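Local atomic coordinates of DnaJ homolog subfamily C member 3 (Mus musculus, PDB entry 3IEG), a protein that acts in the unfolded protein response as a co-chaperone that binds misfolded proteins, stimulates the ATPase of HSC70 and restrains the eIF-2-alpha kinase GCN2. Residues T71-L82 with D93-P102; M120-A130 with F142-C150. All coordinates share one frame; numbering follows the deposited sequence.

Both contacts lie in the tetratricopeptide-repeat portion of the protein and each closes the helical pair of one repeat: interaction 1 that of TPR 3, interaction 2 that of TPR 4. They come in series along the chain, with centres about 23 Å apart on the same side of the chain's centre. Helix 104-132 links them. Its earlier part covers helices 71-84 and 87-98 of interaction 1, and its later part supplies residues 120-130 of interaction 2. The two contacts also meet directly, the carbonyl O of Leu82 packing against Cys150 SG. The arrangement is consistent with the TPR superhelix continuing past the first two repeats, whose hydrophobic groove binds misfolded proteins.

Interaction 1 of 2, residues T71-L82 with D93-P102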
# COMPACT_ATOMS: atom_id res chain seq x y z
N THR A 71 -5.96 37.45 -12.92
CA THR A 71 -6.98 36.45 -12.74
C THR A 71 -6.62 35.02 -13.23
O THR A 71 -6.92 34.05 -12.55
CB THR A 71 -8.38 36.97 -13.16
OG1 THR A 71 -9.08 35.97 -13.91
CG2 THR A 71 -8.28 38.26 -13.94
N ALA A 72 -5.95 34.92 -14.37
CA ALA A 72 -5.60 33.61 -14.96
C ALA A 72 -4.76 32.72 -14.05
O ALA A 72 -4.98 31.52 -13.98
CB ALA A 72 -4.93 33.79 -16.31
N ALA A 73 -3.80 33.31 -13.35
CA ALA A 73 -2.92 32.56 -12.46
C ALA A 73 -3.66 32.08 -11.23
O ALA A 73 -3.39 30.97 -10.74
CB ALA A 73 -1.73 33.40 -12.07
N ARG A 74 -4.57 32.90 -10.72
CA ARG A 74 -5.36 32.53 -9.56
C ARG A 74 -6.34 31.42 -9.91
O ARG A 74 -6.54 30.49 -9.13
CB ARG A 74 -6.07 33.74 -8.96
CG ARG A 74 -6.85 33.41 -7.70
CD ARG A 74 -7.49 34.61 -7.04
NE ARG A 74 -6.64 35.15 -5.98
CZ ARG A 74 -6.20 36.39 -5.97
NH1 ARG A 74 -6.56 37.21 -6.94
NH2 ARG A 74 -5.43 36.83 -5.00
N LEU A 75 -6.94 31.49 -11.09
CA LEU A 75 -7.82 30.42 -11.51
C LEU A 75 -7.06 29.09 -11.50
O LEU A 75 -7.57 28.09 -10.98
CB LEU A 75 -8.43 30.70 -12.88
CG LEU A 75 -9.31 29.58 -13.45
CD1 LEU A 75 -10.53 29.32 -12.58
CD2 LEU A 75 -9.74 29.89 -14.87
N GLN A 76 -5.84 29.09 -12.04
CA GLN A 76 -5.02 27.87 -12.10
C GLN A 76 -4.69 27.32 -10.71
O GLN A 76 -4.78 26.11 -10.47
CB GLN A 76 -3.74 28.09 -12.92
CG GLN A 76 -3.95 28.31 -14.44
CD GLN A 76 -4.87 27.28 -15.08
OE1 GLN A 76 -4.81 26.10 -14.76
NE2 GLN A 76 -5.71 27.73 -15.99
N ARG A 77 -4.32 28.20 -9.78
CA ARG A 77 -4.04 27.77 -8.41
C ARG A 77 -5.27 27.16 -7.74
O ARG A 77 -5.16 26.15 -7.04
CB ARG A 77 -3.49 28.91 -7.56
CG ARG A 77 -3.04 28.44 -6.19
CD ARG A 77 -2.36 29.51 -5.39
NE ARG A 77 -3.31 30.52 -4.96
CZ ARG A 77 -2.97 31.57 -4.24
NH1 ARG A 77 -1.71 31.73 -3.87
NH2 ARG A 77 -3.89 32.45 -3.90
N GLY A 78 -6.42 27.77 -7.97
CA GLY A 78 -7.70 27.23 -7.52
C GLY A 78 -7.92 25.79 -7.95
O GLY A 78 -8.36 24.96 -7.16
N HIS A 79 -7.61 25.49 -9.20
CA HIS A 79 -7.69 24.11 -9.68
C HIS A 79 -6.81 23.15 -8.86
O HIS A 79 -7.27 22.07 -8.48
CB HIS A 79 -7.33 24.00 -11.17
CG HIS A 79 -8.28 24.72 -12.08
ND1 HIS A 79 -9.65 24.66 -11.92
CD2 HIS A 79 -8.06 25.50 -13.16
CE1 HIS A 79 -10.23 25.39 -12.85
NE2 HIS A 79 -9.29 25.91 -13.62
N LEU A 80 -5.57 23.55 -8.60
CA LEU A 80 -4.63 22.67 -7.93
C LEU A 80 -5.04 22.48 -6.49
O LEU A 80 -5.00 21.36 -6.00
CB LEU A 80 -3.17 23.19 -8.02
CG LEU A 80 -2.55 23.40 -9.41
CD1 LEU A 80 -1.13 23.96 -9.35
CD2 LEU A 80 -2.58 22.12 -10.21
N LEU A 81 -5.46 23.56 -5.83
CA LEU A 81 -5.97 23.48 -4.45
C LEU A 81 -7.17 22.55 -4.31
O LEU A 81 -7.21 21.72 -3.40
CB LEU A 81 -6.33 24.88 -3.90
CG LEU A 81 -5.19 25.89 -3.76
CD1 LEU A 81 -5.69 27.33 -3.66
CD2 LEU A 81 -4.28 25.53 -2.60
N LEU A 82 -8.15 22.67 -5.20
CA LEU A 82 -9.28 21.75 -5.18
C LEU A 82 -8.82 20.29 -5.28
O LEU A 82 -9.33 19.44 -4.56
CB LEU A 82 -10.27 22.09 -6.29
CG LEU A 82 -11.50 21.21 -6.49
CD1 LEU A 82 -12.32 21.05 -5.22
CD2 LEU A 82 -12.35 21.80 -7.59
N ASP A 93 -9.96 31.25 -3.64
CA ASP A 93 -9.36 31.61 -4.93
C ASP A 93 -10.39 31.77 -6.05
O ASP A 93 -10.38 32.79 -6.74
CB ASP A 93 -8.26 30.62 -5.34
CG ASP A 93 -6.88 31.11 -4.98
OD1 ASP A 93 -6.76 32.22 -4.44
OD2 ASP A 93 -5.89 30.40 -5.24
N PHE A 94 -11.28 30.80 -6.21
CA PHE A 94 -12.33 30.89 -7.20
C PHE A 94 -13.22 32.11 -6.96
O PHE A 94 -13.54 32.83 -7.89
CB PHE A 94 -13.20 29.65 -7.20
CG PHE A 94 -12.49 28.39 -7.59
CD1 PHE A 94 -11.84 28.30 -8.83
CD2 PHE A 94 -12.49 27.28 -6.75
CE1 PHE A 94 -11.18 27.14 -9.19
CE2 PHE A 94 -11.85 26.11 -7.12
CZ PHE A 94 -11.20 26.03 -8.34
N LYS A 95 -13.61 32.34 -5.71
CA LYS A 95 -14.43 33.50 -5.38
C LYS A 95 -13.74 34.82 -5.75
O LYS A 95 -14.37 35.72 -6.30
CB LYS A 95 -14.84 33.48 -3.90
CG LYS A 95 -16.10 32.68 -3.61
CD LYS A 95 -16.31 32.41 -2.11
CE LYS A 95 -17.59 31.57 -1.89
NZ LYS A 95 -17.55 30.60 -0.72
N LYS A 96 -12.45 34.94 -5.46
CA LYS A 96 -11.71 36.16 -5.79
C LYS A 96 -11.53 36.37 -7.31
O LYS A 96 -11.45 37.51 -7.78
CB LYS A 96 -10.36 36.19 -5.08
CG LYS A 96 -10.45 36.44 -3.57
CD LYS A 96 -9.05 36.55 -2.96
CE LYS A 96 -9.11 36.81 -1.45
NZ LYS A 96 -7.77 36.64 -0.79
N VAL A 97 -11.46 35.26 -8.05
CA VAL A 97 -11.44 35.27 -9.50
C VAL A 97 -12.71 35.95 -10.03
O VAL A 97 -12.64 36.82 -10.91
CB VAL A 97 -11.31 33.82 -10.07
CG1 VAL A 97 -11.84 33.72 -11.49
CG2 VAL A 97 -9.86 33.32 -9.98
N LEU A 98 -13.87 35.57 -9.47
CA LEU A 98 -15.14 36.15 -9.87
C LEU A 98 -15.18 37.67 -9.69
O LEU A 98 -15.91 38.35 -10.40
CB LEU A 98 -16.30 35.50 -9.11
CG LEU A 98 -16.63 34.04 -9.45
CD1 LEU A 98 -17.75 33.54 -8.56
CD2 LEU A 98 -17.01 33.88 -10.91
N LYS A 99 -14.38 38.19 -8.77
CA LYS A 99 -14.40 39.61 -8.42
C LYS A 99 -13.15 40.38 -8.89
O LYS A 99 -12.84 41.44 -8.35
CB LYS A 99 -14.54 39.78 -6.90
CG LYS A 99 -15.92 39.56 -6.36
CD LYS A 99 -15.87 39.51 -4.86
CE LYS A 99 -17.12 40.14 -4.25
NZ LYS A 99 -17.05 40.07 -2.77
N SER A 100 -12.44 39.83 -9.87
CA SER A 100 -11.27 40.50 -10.42
C SER A 100 -11.41 40.67 -11.95
O SER A 100 -10.42 40.67 -12.69
CB SER A 100 -9.98 39.75 -10.04
OG SER A 100 -9.91 38.50 -10.68
N ASN A 101 -12.66 40.82 -12.38
CA ASN A 101 -13.06 40.95 -13.79
C ASN A 101 -12.57 39.78 -14.66
O ASN A 101 -11.69 39.95 -15.50
CB ASN A 101 -12.61 42.29 -14.38
CG ASN A 101 -12.84 43.44 -13.44
OD1 ASN A 101 -13.96 43.92 -13.28
ND2 ASN A 101 -11.77 43.90 -12.80
N PRO A 102 -13.14 38.59 -14.44
CA PRO A 102 -12.73 37.43 -15.21
C PRO A 102 -13.18 37.57 -16.64
O PRO A 102 -14.16 38.25 -16.91
CB PRO A 102 -13.52 36.29 -14.56
CG PRO A 102 -14.72 36.95 -14.00
CD PRO A 102 -14.20 38.25 -13.48
O HOH W 1 -7.41 37.50 -9.59
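Arg74, Arg77 and Asp93 form a salt-bridge network in the antiparallel helix pair of TPR 3, where segments 71-82 and 93-98 of helices 71-84 and 87-98 approach to 8.7 Å with their directions 157° apart. Arg77 grips the carboxylate side-on: NE reaches Asp93 OD2 at 2.6 Å and NH2 reaches Asp93 OD1 at 2.9 Å, each on a syn lone pair. Its CG stands anti to the backbone N (chi1 -173°), and a bend at chi3 (71°) brings NE and NH2 round to face the acid. The planes are nearly coplanar, and the two groups hold each other flat. Arg74 meets the same acid differently, its NE making a weak 3.3 Å bond to Asp93 OD1 from a plane steeply turned against the carboxylate. Its NH1 is held by Met68 O and by a water that also bonds Ser100 OG. With an alanine in place of Arg77 the paired grip goes, and the buried Asp93 would probably be freer to turn, keeping only Arg74's weak bond to OD1 across the pair.

Next to the acid, Phe94 fills a hole among Leu75, Gly78, His79 and Leu82. Gly78 CA lies over the ring face in a CH-pi contact, 4.2 Å from its centroid. Leu75 CD1 comes up at the ring edge, 4.1 Å from Phe94 CE1. Nearer the start of segment 71-82, Val97 CG2 packs 3.8 Å from Arg74 CG, and Thr71 rests against Ser100.

Helix 53-66 touches the pair through Arg74 and Arg77, while helix 104-132 lies on the side of His79 and Phe94, where Glu109 and Gln113 bond the imidazole.

Interaction 2 of 2, residues M120-A130 with F142-C150; sequences MQRLRSQALDA and FLDKILEVC
Ala127 and Phe142 bring their CA atoms to 5.3 Å, and the backbones come close again at Met120 and Ile146, in the antiparallel pairing of the two helices of TPR 4. The axes of segments 120-130 and 142-149, parts of helices 104-132 and 136-149, come within 9.1 Å, their directions 143° apart.

Phe142 is a knob among Leu123, Gln126, Ala127 and Ala130. Its ring lies flat beneath Gln126, whose CB stands 3.7 Å from the ring centroid, almost on the normal, in a CH-pi contact. The glutamine chain then runs out towards one rim, with CD 3.8 Å from Phe142 CE2 and the amide tilted against the ring plane. Leu123 CD2 meets Phe142 CD2 obliquely at 3.7 Å, and Ala130 CB comes to the ring edge.

One turn on, Ile146 is the second knob. Leu123 lies alongside it, pointing the contrary way, CB to Ile146 CG1 at 3.6 Å. With CG1 anti to its carbonyl carbon (chi1 -55°) and the chain nearly extended beyond (chi2 157°), Ile146 sets CD1 against the Leu123 carbonyl and Ala127 CB, the latter 3.9 Å away. Met120, modelled as selenomethionine, bends so that SE lies 3.9 Å from Val149 CB; the placing of its methyl is doubtful.

No hydrogen bond or salt bridge crosses between the two segments. Apolar burial carries their mutual hold, and the register is probably set by the shape of the Phe142 and Ile146 knobs.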
# COMPACT_ATOMS: atom_id res chain seq x y z
N MSE A 120 -17.92 18.94 -2.46
CA MSE A 120 -16.82 18.32 -1.71
C MSE A 120 -16.84 18.73 -0.25
O MSE A 120 -16.57 17.91 0.64
CB MSE A 120 -15.46 18.69 -2.32
CG MSE A 120 -15.34 18.35 -3.78
SE MSE A 120 -15.71 16.46 -4.10
CE MSE A 120 -13.94 15.88 -3.69
N GLN A 121 -17.15 20.00 -0.02
CA GLN A 121 -17.17 20.59 1.31
C GLN A 121 -18.26 19.95 2.17
O GLN A 121 -18.08 19.72 3.37
CB GLN A 121 -17.36 22.11 1.17
CG GLN A 121 -16.99 22.91 2.40
CD GLN A 121 -15.50 23.20 2.50
OE1 GLN A 121 -15.02 24.20 1.97
NE2 GLN A 121 -14.78 22.34 3.22
N ARG A 122 -19.39 19.64 1.54
CA ARG A 122 -20.53 18.98 2.15
C ARG A 122 -20.22 17.50 2.39
O ARG A 122 -20.57 16.95 3.43
CB ARG A 122 -21.73 19.15 1.22
CG ARG A 122 -23.02 18.46 1.62
CD ARG A 122 -23.22 17.07 0.97
NE ARG A 122 -24.63 16.78 0.72
CZ ARG A 122 -25.57 16.64 1.67
NH1 ARG A 122 -25.28 16.76 2.96
NH2 ARG A 122 -26.83 16.38 1.31
N LEU A 123 -19.56 16.87 1.42
CA LEU A 123 -19.18 15.46 1.51
C LEU A 123 -18.11 15.22 2.57
O LEU A 123 -18.08 14.17 3.20
CB LEU A 123 -18.70 14.95 0.15
CG LEU A 123 -19.69 14.45 -0.90
CD1 LEU A 123 -18.96 14.21 -2.21
CD2 LEU A 123 -20.42 13.19 -0.44
N ARG A 124 -17.23 16.20 2.75
CA ARG A 124 -16.19 16.11 3.76
C ARG A 124 -16.80 16.04 5.16
O ARG A 124 -16.43 15.19 5.96
CB ARG A 124 -15.23 17.28 3.61
CG ARG A 124 -13.94 17.07 4.28
CD ARG A 124 -12.99 18.20 3.96
NE ARG A 124 -11.65 17.86 4.41
CZ ARG A 124 -11.18 18.20 5.60
NH1 ARG A 124 -11.93 18.90 6.43
NH2 ARG A 124 -9.97 17.84 5.97
N SER A 125 -17.75 16.93 5.45
CA SER A 125 -18.50 16.91 6.72
C SER A 125 -19.14 15.55 6.97
O SER A 125 -18.98 14.98 8.04
CB SER A 125 -19.56 18.00 6.75
OG SER A 125 -18.96 19.27 6.85
N GLN A 126 -19.86 15.03 5.97
CA GLN A 126 -20.48 13.72 6.04
C GLN A 126 -19.49 12.58 6.28
O GLN A 126 -19.79 11.63 7.00
CB GLN A 126 -21.28 13.47 4.78
CG GLN A 126 -22.42 14.46 4.58
CD GLN A 126 -23.26 14.13 3.36
OE1 GLN A 126 -22.75 14.06 2.24
NE2 GLN A 126 -24.55 13.90 3.57
N ALA A 127 -18.31 12.68 5.66
CA ALA A 127 -17.25 11.70 5.82
C ALA A 127 -16.67 11.75 7.23
O ALA A 127 -16.58 10.72 7.89
CB ALA A 127 -16.15 11.91 4.78
N LEU A 128 -16.27 12.94 7.68
CA LEU A 128 -15.72 13.12 9.02
C LEU A 128 -16.75 12.79 10.09
O LEU A 128 -16.41 12.21 11.12
CB LEU A 128 -15.24 14.55 9.24
CG LEU A 128 -14.12 15.07 8.35
CD1 LEU A 128 -13.66 16.44 8.84
CD2 LEU A 128 -12.97 14.08 8.33
N ASP A 129 -18.00 13.17 9.83
CA ASP A 129 -19.09 12.89 10.76
C ASP A 129 -19.31 11.40 10.92
O ASP A 129 -19.44 10.92 12.04
CB ASP A 129 -20.39 13.59 10.34
CG ASP A 129 -21.59 13.15 11.18
OD1 ASP A 129 -21.87 13.81 12.21
OD2 ASP A 129 -22.24 12.12 10.83
N ALA A 130 -19.35 10.67 9.81
CA ALA A 130 -19.59 9.22 9.85
C ALA A 130 -18.45 8.50 10.57
O ALA A 130 -18.68 7.57 11.34
CB ALA A 130 -19.79 8.67 8.45
N PHE A 142 -18.55 8.10 1.34
CA PHE A 142 -18.32 9.52 1.15
C PHE A 142 -16.89 9.78 0.69
O PHE A 142 -16.67 10.59 -0.20
CB PHE A 142 -18.61 10.29 2.43
CG PHE A 142 -20.03 10.18 2.90
CD1 PHE A 142 -20.32 9.68 4.16
CD2 PHE A 142 -21.09 10.60 2.10
CE1 PHE A 142 -21.65 9.59 4.62
CE2 PHE A 142 -22.41 10.51 2.55
CZ PHE A 142 -22.69 10.01 3.81
N LEU A 143 -15.93 9.08 1.28
CA LEU A 143 -14.53 9.29 0.91
C LEU A 143 -14.28 8.85 -0.52
O LEU A 143 -13.53 9.49 -1.24
CB LEU A 143 -13.57 8.62 1.89
CG LEU A 143 -13.53 9.20 3.31
CD1 LEU A 143 -13.03 8.15 4.27
CD2 LEU A 143 -12.69 10.46 3.42
N ASP A 144 -14.93 7.77 -0.93
CA ASP A 144 -14.84 7.32 -2.32
C ASP A 144 -15.18 8.46 -3.27
O ASP A 144 -14.43 8.74 -4.20
CB ASP A 144 -15.77 6.13 -2.58
CG ASP A 144 -15.20 4.82 -2.08
OD1 ASP A 144 -13.96 4.69 -1.91
OD2 ASP A 144 -16.01 3.89 -1.86
N LYS A 145 -16.32 9.11 -3.03
CA LYS A 145 -16.76 10.25 -3.82
C LYS A 145 -15.77 11.41 -3.77
O LYS A 145 -15.35 11.91 -4.81
CB LYS A 145 -18.16 10.73 -3.39
CG LYS A 145 -19.27 10.52 -4.44
CD LYS A 145 -20.06 9.22 -4.19
CE LYS A 145 -21.34 9.48 -3.37
NZ LYS A 145 -22.13 8.22 -3.16
N ILE A 146 -15.38 11.83 -2.57
CA ILE A 146 -14.44 12.92 -2.45
C ILE A 146 -13.15 12.61 -3.22
O ILE A 146 -12.70 13.42 -4.04
CB ILE A 146 -14.14 13.28 -0.98
CG1 ILE A 146 -15.44 13.58 -0.25
CG2 ILE A 146 -13.25 14.50 -0.89
CD1 ILE A 146 -15.36 13.41 1.25
N LEU A 147 -12.57 11.43 -3.00
CA LEU A 147 -11.25 11.15 -3.58
C LEU A 147 -11.21 11.04 -5.11
O LEU A 147 -10.13 11.01 -5.69
CB LEU A 147 -10.59 9.95 -2.89
CG LEU A 147 -10.15 10.19 -1.44
CD1 LEU A 147 -9.97 8.86 -0.72
CD2 LEU A 147 -8.87 11.03 -1.36
N GLU A 148 -12.39 10.98 -5.74
CA GLU A 148 -12.49 11.03 -7.21
C GLU A 148 -12.08 12.41 -7.71
O GLU A 148 -11.52 12.53 -8.79
CB GLU A 148 -13.93 10.77 -7.69
CG GLU A 148 -14.42 9.34 -7.54
CD GLU A 148 -13.58 8.35 -8.32
OE1 GLU A 148 -13.27 7.26 -7.76
OE2 GLU A 148 -13.21 8.65 -9.48
N VAL A 149 -12.36 13.43 -6.92
CA VAL A 149 -12.08 14.80 -7.31
C VAL A 149 -10.81 15.27 -6.63
O VAL A 149 -9.91 15.78 -7.29
CB VAL A 149 -13.26 15.73 -6.99
CG1 VAL A 149 -12.89 17.18 -7.25
CG2 VAL A 149 -14.50 15.33 -7.77
N CYS A 150 -10.74 15.12 -5.31
CA CYS A 150 -9.58 15.57 -4.56
C CYS A 150 -8.58 14.43 -4.51
O CYS A 150 -8.43 13.75 -3.48
CB CYS A 150 -10.00 16.01 -3.16
SG CYS A 150 -11.33 17.22 -3.13